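Sensor protein (Bacteroides thetaiotaomicron, PDB 2X7X) binds beta-D-fructose through its periplasmic domain, the sensing part of a hybrid two-component system that probably acts as a histidine kinase and transcription regulator. Local coordinates at residues 38-43 with 55-60; 69-74 with 135-140; 164-169 with 180-185. All blocks are in the same frame, centred on the assembly; numbering follows the deposited sequence.

The three contacts are spread over both lobes of a periplasmic binding protein fold that holds beta-D-fructose between them. Contact 1 joins an outermost strand of the parallel sheet in one lobe to helix 48-60, and contact 3 likewise joins an edge strand, 159-167, of the mixed sheet in the other lobe to helix 172-185; their centres lie about 37 Å apart. Contact 2 bridges the lobes, its centre about 20 Å from that of contact 1 and about 19 Å from that of contact 3. It touches contact 3, where Thr135 O lies 2.8 Å from Ala168 N, a probable hydrogen bond between adjacent chain segments. Contact 2 also lies close to the sugar, the side chain of Ser140 about 6 Å from it.

Contact 1 (38-43 with 55-60)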
loop_
_atom_site.group_PDB
_atom_site.type_symbol
_atom_site.label_atom_id
_atom_site.label_comp_id
_atom_site.label_asym_id
_atom_site.label_seq_id
_atom_site.Cartn_x
_atom_site.Cartn_y
_atom_site.Cartn_z
ATOM N N SER A 38 -12.668 -14.470 24.283
ATOM C CA SER A 38 -13.117 -13.151 24.694
ATOM C C SER A 38 -11.902 -12.250 24.957
ATOM O O SER A 38 -10.991 -12.618 25.710
ATOM C CB SER A 38 -13.997 -13.267 25.943
ATOM O OG SER A 38 -14.131 -12.028 26.615
ATOM N N VAL A 39 -11.889 -11.082 24.320
ATOM C CA VAL A 39 -10.819 -10.109 24.526
ATOM C C VAL A 39 -11.355 -8.863 25.215
ATOM O O VAL A 39 -12.312 -8.234 24.754
ATOM C CB VAL A 39 -10.115 -9.710 23.206
ATOM C CG1 VAL A 39 -8.999 -8.723 23.485
ATOM C CG2 VAL A 39 -9.567 -10.935 22.488
ATOM N N GLU A 40 -10.720 -8.522 26.326
ATOM C CA GLU A 40 -11.045 -7.336 27.085
ATOM C C GLU A 40 -9.845 -6.389 27.026
ATOM O O GLU A 40 -8.697 -6.835 27.109
ATOM C CB GLU A 40 -11.324 -7.753 28.517
ATOM C CG GLU A 40 -11.877 -6.676 29.414
ATOM C CD GLU A 40 -12.199 -7.211 30.792
ATOM O OE1 GLU A 40 -12.135 -8.457 30.990
ATOM O OE2 GLU A 40 -12.514 -6.380 31.673
ATOM N N ILE A 41 -10.107 -5.090 26.872
ATOM C CA ILE A 41 -9.041 -4.102 26.643
ATOM C C ILE A 41 -9.240 -2.861 27.493
ATOM O O ILE A 41 -10.335 -2.304 27.521
ATOM C CB ILE A 41 -8.950 -3.679 25.149
ATOM C CG1 ILE A 41 -8.713 -4.893 24.249
ATOM C CG2 ILE A 41 -7.842 -2.655 24.949
ATOM C CD1 ILE A 41 -8.775 -4.590 22.778
ATOM N N ARG A 42 -8.171 -2.431 28.166
ATOM C CA ARG A 42 -8.186 -1.231 29.025
ATOM C C ARG A 42 -7.001 -0.310 28.728
ATOM O O ARG A 42 -5.890 -0.779 28.457
ATOM C CB ARG A 42 -8.145 -1.629 30.507
ATOM C CG ARG A 42 -9.292 -2.535 30.954
ATOM C CD ARG A 42 -9.028 -3.188 32.312
ATOM N NE ARG A 42 -9.050 -2.236 33.428
ATOM C CZ ARG A 42 -10.155 -1.803 34.035
ATOM N NH1 ARG A 42 -11.354 -2.230 33.638
ATOM N NH2 ARG A 42 -10.058 -0.938 35.040
ATOM N N SER A 43 -7.236 0.995 28.786
ATOM C CA SER A 43 -6.177 1.973 28.593
ATOM C C SER A 43 -5.736 2.526 29.940
ATOM O O SER A 43 -6.550 2.731 30.831
ATOM C CB SER A 43 -6.635 3.111 27.665
ATOM O OG SER A 43 -5.752 4.231 27.734
ATOM N N VAL A 55 -3.532 -4.292 35.399
ATOM C CA VAL A 55 -2.918 -5.621 35.505
ATOM C C VAL A 55 -3.485 -6.399 36.703
ATOM O O VAL A 55 -3.860 -7.564 36.562
ATOM C CB VAL A 55 -1.357 -5.581 35.517
ATOM C CG1 VAL A 55 -0.776 -6.991 35.610
ATOM C CG2 VAL A 55 -0.836 -4.910 34.271
ATOM N N HIS A 56 -3.576 -5.750 37.863
ATOM C CA HIS A 56 -4.188 -6.381 39.041
ATOM C C HIS A 56 -5.618 -6.843 38.759
ATOM O O HIS A 56 -5.995 -7.950 39.155
ATOM C CB HIS A 56 -4.131 -5.475 40.281
ATOM C CG HIS A 56 -2.749 -5.283 40.830
ATOM N ND1 HIS A 56 -2.376 -4.152 41.528
ATOM C CD2 HIS A 56 -1.647 -6.069 40.774
ATOM C CE1 HIS A 56 -1.106 -4.253 41.887
ATOM N NE2 HIS A 56 -0.640 -5.407 41.440
ATOM N N TYR A 57 -6.389 -6.007 38.058
ATOM C CA TYR A 57 -7.747 -6.339 37.612
ATOM C C TYR A 57 -7.794 -7.620 36.772
ATOM O O TYR A 57 -8.628 -8.501 37.002
ATOM C CB TYR A 57 -8.338 -5.166 36.821
ATOM C CG TYR A 57 -9.717 -5.414 36.240
ATOM C CD1 TYR A 57 -10.849 -4.808 36.793
ATOM C CD2 TYR A 57 -9.888 -6.240 35.124
ATOM C CE1 TYR A 57 -12.123 -5.032 36.256
ATOM C CE2 TYR A 57 -11.150 -6.476 34.585
ATOM C CZ TYR A 57 -12.261 -5.870 35.153
ATOM O OH TYR A 57 -13.504 -6.110 34.602
ATOM N N PHE A 58 -6.903 -7.709 35.790
ATOM C CA PHE A 58 -6.846 -8.873 34.917
ATOM C C PHE A 58 -6.387 -10.127 35.667
ATOM O O PHE A 58 -6.751 -11.250 35.303
ATOM C CB PHE A 58 -5.956 -8.590 33.701
ATOM C CG PHE A 58 -6.604 -7.703 32.651
ATOM C CD1 PHE A 58 -7.863 -8.012 32.127
ATOM C CD2 PHE A 58 -5.939 -6.578 32.161
ATOM C CE1 PHE A 58 -8.454 -7.197 31.150
ATOM C CE2 PHE A 58 -6.516 -5.764 31.188
ATOM C CZ PHE A 58 -7.772 -6.073 30.679
ATOM N N MET A 59 -5.593 -9.926 36.716
ATOM C CA MET A 59 -5.153 -11.018 37.584
ATOM C C MET A 59 -6.275 -11.527 38.498
ATOM O O MET A 59 -6.405 -12.732 38.707
ATOM C CB MET A 59 -3.955 -10.580 38.419
ATOM C CG MET A 59 -2.611 -10.801 37.750
ATOM S SD MET A 59 -1.245 -9.942 38.566
ATOM C CE MET A 59 -1.835 -9.795 40.264
ATOM N N ASP A 60 -7.072 -10.606 39.040
ATOM C CA ASP A 60 -8.248 -10.958 39.839
ATOM C C ASP A 60 -9.236 -11.768 39.003
ATOM O O ASP A 60 -9.666 -12.840 39.417
ATOM C CB ASP A 60 -8.935 -9.707 40.405
ATOM C CG ASP A 60 -8.094 -8.990 41.464
ATOM O OD1 ASP A 60 -7.060 -9.540 41.909
ATOM O OD2 ASP A 60 -8.477 -7.861 41.856
#
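The guanidinium of Arg42 lies flat on one face of the Tyr57 ring, the planes only 10° apart, with NH1 placed over the rim on the CE1 side. Arg42 CZ stands 4.3 Å from the centroid of the Tyr57 ring and close to its normal, a cation-pi stack. Phe58 is met differently: Glu40 CG lies in the plane of its ring, at the edge by CE1, while Arg42 CD packs 3.5 Å from Phe58 CZ. Alternate residues of strand 38-43 direct their side chains at the helix, and the aliphatic parts of Glu40 and Arg42 both rest against the end of the Phe58 ring. With CG anti to the backbone N (chi1 -171°) and an extended chain beyond it, Glu40 reaches on to Tyr57. Its OE2 comes 3.1 Å from Tyr57 OH, the carboxylate plane nearly perpendicular to the ring. Arg42 instead bends at chi3 (69°), and the guanidinium also forms a salt bridge through NE with Asp54, one residue before the helical segment. The strand runs nearly antiparallel to the helix, the axes of the two short segments 10.5 Å apart, as in the beta-alpha units of a Rossmann-like lobe; on the other side of the strand Val39 and Ile41 pack on helix 18-31. The chemistry is therefore divided: the end of the buried Phe58 ring, at CE1 and CZ, gives the methylenes an apolar surface, whereas Tyr57 and Asp54 together hold the Arg42 charge, which would probably be stabilised by the ring face and the carboxylate alike.

Contact 2 (69-74 with 135-140)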
loop_
_atom_site.group_PDB
_atom_site.type_symbol
_atom_site.label_atom_id
_atom_site.label_comp_id
_atom_site.label_asym_id
_atom_site.label_seq_id
_atom_site.Cartn_x
_atom_site.Cartn_y
_atom_site.Cartn_z
ATOM N N SER A 69 1.523 -3.546 27.052
ATOM C CA SER A 69 2.516 -2.600 26.571
ATOM C C SER A 69 2.947 -1.691 27.730
ATOM O O SER A 69 2.220 -0.768 28.106
ATOM C CB SER A 69 1.947 -1.793 25.402
ATOM O OG SER A 69 2.662 -0.577 25.243
ATOM N N ALA A 70 4.137 -1.950 28.278
ATOM C CA ALA A 70 4.605 -1.319 29.530
ATOM C C ALA A 70 4.914 0.185 29.448
ATOM O O ALA A 70 5.917 0.587 28.858
ATOM C CB ALA A 70 5.808 -2.084 30.076
ATOM N N ASN A 71 4.066 0.996 30.082
ATOM C CA ASN A 71 4.124 2.470 30.005
ATOM C C ASN A 71 5.511 3.066 30.181
ATOM O O ASN A 71 5.944 3.896 29.385
ATOM C CB ASN A 71 3.166 3.105 31.011
ATOM C CG ASN A 71 3.099 4.614 30.882
ATOM O OD1 ASN A 71 2.648 5.135 29.872
ATOM N ND2 ASN A 71 3.528 5.320 31.913
ATOM N N GLU A 72 6.180 2.663 31.252
ATOM C CA GLU A 72 7.581 2.952 31.456
ATOM C C GLU A 72 8.182 1.636 31.889
ATOM O O GLU A 72 7.483 0.816 32.469
ATOM C CB GLU A 72 7.776 4.020 32.526
ATOM C CG GLU A 72 7.026 5.302 32.231
ATOM C CD GLU A 72 7.522 6.488 33.022
ATOM O OE1 GLU A 72 6.709 7.097 33.747
ATOM O OE2 GLU A 72 8.722 6.822 32.917
ATOM N N ALA A 73 9.464 1.433 31.602
ATOM C CA ALA A 73 10.114 0.134 31.804
ATOM C C ALA A 73 10.292 -0.257 33.268
ATOM O O ALA A 73 9.857 -1.333 33.688
ATOM C CB ALA A 73 11.457 0.091 31.082
ATOM N N ALA A 74 10.931 0.622 34.030
ATOM C CA ALA A 74 11.241 0.370 35.431
ATOM C C ALA A 74 10.009 0.145 36.335
ATOM O O ALA A 74 9.908 -0.910 36.972
ATOM C CB ALA A 74 12.145 1.493 35.993
ATOM N N THR A 135 11.450 13.829 22.243
ATOM C CA THR A 135 11.337 12.401 22.559
ATOM C C THR A 135 9.969 12.008 23.115
ATOM O O THR A 135 9.211 12.846 23.601
ATOM C CB THR A 135 12.432 11.971 23.588
ATOM O OG1 THR A 135 12.023 12.296 24.925
ATOM C CG2 THR A 135 13.735 12.677 23.302
ATOM N N GLY A 136 9.675 10.717 23.072
ATOM C CA GLY A 136 8.571 10.153 23.862
ATOM C C GLY A 136 8.939 10.153 25.332
ATOM O O GLY A 136 10.047 10.544 25.706
ATOM N N LEU A 137 8.000 9.717 26.162
ATOM C CA LEU A 137 8.199 9.629 27.611
ATOM C C LEU A 137 9.531 8.957 27.916
ATOM O O LEU A 137 9.755 7.814 27.514
ATOM C CB LEU A 137 7.044 8.837 28.231
ATOM C CG LEU A 137 6.818 8.863 29.751
ATOM C CD1 LEU A 137 6.672 10.268 30.311
ATOM C CD2 LEU A 137 5.571 8.033 30.078
ATOM N N SER A 138 10.411 9.670 28.609
ATOM C CA SER A 138 11.808 9.215 28.830
ATOM C C SER A 138 11.983 7.762 29.284
ATOM O O SER A 138 12.808 7.031 28.725
ATOM C CB SER A 138 12.550 10.153 29.787
ATOM O OG SER A 138 12.897 11.341 29.081
ATOM N N GLY A 139 11.188 7.346 30.267
ATOM C CA GLY A 139 11.302 6.014 30.839
ATOM C C GLY A 139 10.696 4.881 30.025
ATOM O O GLY A 139 10.736 3.731 30.462
ATOM N N SER A 140 10.128 5.188 28.856
ATOM C CA SER A 140 9.577 4.136 27.992
ATOM C C SER A 140 10.686 3.604 27.089
ATOM O O SER A 140 11.569 4.362 26.695
ATOM C CB SER A 140 8.391 4.649 27.160
ATOM O OG SER A 140 8.773 5.707 26.293
#
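Leu137 O is gripped twice by Ser140, from OG at 2.6 Å and from the backbone N at 3.0 Å, the backbone bond closing the type I turn from Leu137 to Ser140 beside Glu72. The turn presents Gly139 O to the other segment, where Ala73 N donates a nearly straight hydrogen bond to Gly139 O of 2.9 Å (170° at the hydrogen). Glu72 CA sits against the same oxygen in a CA-H...O contact. The Glu72 side chain, with CG anti to the carbonyl carbon (chi1 -56°), extends across Leu137 at about a right angle, its CG 3.8 Å from Leu137 CD2. Beyond, Glu72 OE2 approaches Gly139 CA to 3.4 Å, and OE1 accepts from Asn48. An alanine in place of Glu72 would probably leave Leu137 CD2 without much of its cover and Asn48 ND2 without this acceptor. Asn71 ND2, bonded to Asn48 as well, meets the same Leu137 methyl, and Asn71 O accepts from the fructose-binding Arg95. The contact thereby joins the start of helix 73-85 in one lobe to the loop between strand 128-135 and helix 141-155 in the other, with Ser140 at the N-cap position of the latter helix.

Contact 3 (164-169 with 180-185); sequences DKADAA and DSMLRR
Asp164 and Arg185 meet at about a right angle, joining strand 159-167 to helix 172-185 within a beta-alpha unit of the periplasmic binding protein fold. The strand lies at the margin of its sheet, and strand and helix run nearly antiparallel, with the axes of the two short segments 9.8 Å apart at closest approach. Carboxylate and guanidinium planes are turned 63° against each other, and a single oxygen does the bridging: Arg185 NH1 and, more weakly, NH2 both donate to Asp164 OD2, the NH1 bond of the salt bridge being 3.1 Å. His186, just past the helix, also bonds to OD2, so this oxygen gathers several donors. Ser181, one turn earlier, helps to set the rotation of the guanidinium: its OG lies in the guanidinium plane and is held side-on by NE and NH2. Alongside the same carboxylate, Met182 crosses Asp164 obliquely. Its chain is extended (chi2 165°, chi3 174°), which carries CE to the strand, 3.8 Å from Ala166 CB, while its CG packs 3.6 Å from Asp164 OD2. Met182 is buried and also touches Val132 of the adjacent strand, whereas Arg185 is exposed. The other carboxylate oxygen, Asp164 OD1, accepts a 2.7 Å hydrogen bond from a water that also takes a weak one from Arg185 NH2.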
loop_
_atom_site.group_PDB
_atom_site.type_symbol
_atom_site.label_atom_id
_atom_site.label_comp_id
_atom_site.label_asym_id
_atom_site.label_seq_id
_atom_site.Cartn_x
_atom_site.Cartn_y
_atom_site.Cartn_z
ATOM N N ASP A 164 19.757 20.321 20.782
ATOM C CA ASP A 164 18.711 20.403 21.821
ATOM C C ASP A 164 17.797 19.176 21.836
ATOM O O ASP A 164 17.541 18.563 20.795
ATOM C CB ASP A 164 17.868 21.683 21.678
ATOM C CG ASP A 164 17.390 22.228 23.028
ATOM O OD1 ASP A 164 17.102 21.424 23.948
ATOM O OD2 ASP A 164 17.305 23.475 23.165
ATOM N N LYS A 165 17.306 18.844 23.028
ATOM C CA LYS A 165 16.482 17.657 23.251
ATOM C C LYS A 165 15.480 17.905 24.382
ATOM O O LYS A 165 15.804 18.529 25.390
ATOM C CB LYS A 165 17.375 16.466 23.598
ATOM C CG LYS A 165 16.647 15.157 23.855
ATOM C CD LYS A 165 17.634 13.993 23.999
ATOM C CE LYS A 165 18.515 14.118 25.235
ATOM N NZ LYS A 165 17.796 13.652 26.434
ATOM N N ALA A 166 14.260 17.422 24.215
ATOM C CA ALA A 166 13.261 17.573 25.247
ATOM C C ALA A 166 12.331 16.390 25.177
ATOM O O ALA A 166 12.186 15.775 24.116
ATOM C CB ALA A 166 12.497 18.872 25.063
ATOM N N ASP A 167 11.732 16.072 26.322
ATOM C CA ASP A 167 10.783 14.983 26.488
ATOM C C ASP A 167 9.376 15.534 26.241
ATOM O O ASP A 167 8.905 16.397 26.982
ATOM C CB ASP A 167 10.910 14.444 27.922
ATOM C CG ASP A 167 10.016 13.257 28.192
ATOM O OD1 ASP A 167 8.989 13.078 27.495
ATOM O OD2 ASP A 167 10.344 12.499 29.127
ATOM N N ALA A 168 8.710 15.039 25.202
ATOM C CA ALA A 168 7.397 15.555 24.799
ATOM C C ALA A 168 6.274 14.572 25.121
ATOM O O ALA A 168 5.117 14.748 24.698
ATOM C CB ALA A 168 7.402 15.881 23.327
ATOM N N ALA A 169 6.625 13.524 25.859
ATOM C CA ALA A 169 5.647 12.554 26.365
ATOM C C ALA A 169 4.706 12.013 25.273
ATOM O O ALA A 169 3.530 11.785 25.519
ATOM C CB ALA A 169 4.855 13.167 27.534
ATOM N N ASP A 180 8.801 25.732 20.796
ATOM C CA ASP A 180 8.801 27.177 20.984
ATOM C C ASP A 180 10.070 27.586 21.666
ATOM O O ASP A 180 10.754 28.496 21.220
ATOM C CB ASP A 180 7.655 27.608 21.877
ATOM C CG ASP A 180 6.441 28.035 21.111
ATOM O OD1 ASP A 180 6.404 27.901 19.873
ATOM O OD2 ASP A 180 5.499 28.510 21.760
ATOM N N SER A 181 10.385 26.902 22.757
ATOM C CA SER A 181 11.585 27.202 23.512
ATOM C C SER A 181 12.840 27.024 22.646
ATOM O O SER A 181 13.758 27.835 22.720
ATOM C CB SER A 181 11.645 26.347 24.783
ATOM O OG SER A 181 12.854 26.570 25.487
ATOM N N MET A 182 12.866 25.983 21.817
ATOM C CA MET A 182 14.023 25.717 20.960
ATOM C C MET A 182 14.225 26.781 19.869
ATOM O O MET A 182 15.356 27.237 19.642
ATOM C CB MET A 182 13.954 24.313 20.362
ATOM C CG MET A 182 14.152 23.210 21.374
ATOM S SD MET A 182 13.637 21.598 20.755
ATOM C CE MET A 182 14.173 20.541 22.091
ATOM N N LEU A 183 13.135 27.184 19.211
ATOM C CA LEU A 183 13.188 28.244 18.199
ATOM C C LEU A 183 13.739 29.550 18.784
ATOM O O LEU A 183 14.646 30.171 18.216
ATOM C CB LEU A 183 11.801 28.480 17.588
ATOM C CG LEU A 183 11.158 27.345 16.790
ATOM C CD1 LEU A 183 9.631 27.455 16.797
ATOM C CD2 LEU A 183 11.713 27.307 15.368
ATOM N N ARG A 184 13.189 29.945 19.929
ATOM C CA ARG A 184 13.588 31.150 20.625
ATOM C C ARG A 184 15.100 31.148 20.924
ATOM O O ARG A 184 15.765 32.188 20.795
ATOM C CB ARG A 184 12.795 31.238 21.920
ATOM C CG ARG A 184 12.647 32.626 22.544
ATOM C CD ARG A 184 11.873 32.539 23.883
ATOM N NE ARG A 184 10.571 31.847 23.744
ATOM C CZ ARG A 184 10.193 30.741 24.404
ATOM N NH1 ARG A 184 11.002 30.168 25.294
ATOM N NH2 ARG A 184 8.988 30.216 24.182
ATOM N N ARG A 185 15.635 29.981 21.288
ATOM C CA ARG A 185 17.022 29.856 21.766
ATOM C C ARG A 185 18.034 29.436 20.697
ATOM O O ARG A 185 19.240 29.465 20.934
ATOM C CB ARG A 185 17.096 28.914 22.992
ATOM C CG ARG A 185 16.387 29.489 24.236
ATOM C CD ARG A 185 16.540 28.648 25.490
ATOM N NE ARG A 185 15.727 27.447 25.404
ATOM C CZ ARG A 185 16.205 26.247 25.084
ATOM N NH1 ARG A 185 17.502 26.091 24.836
ATOM N NH2 ARG A 185 15.382 25.202 25.011
HETATM O O HOH W 1 15.391 21.958 25.919
#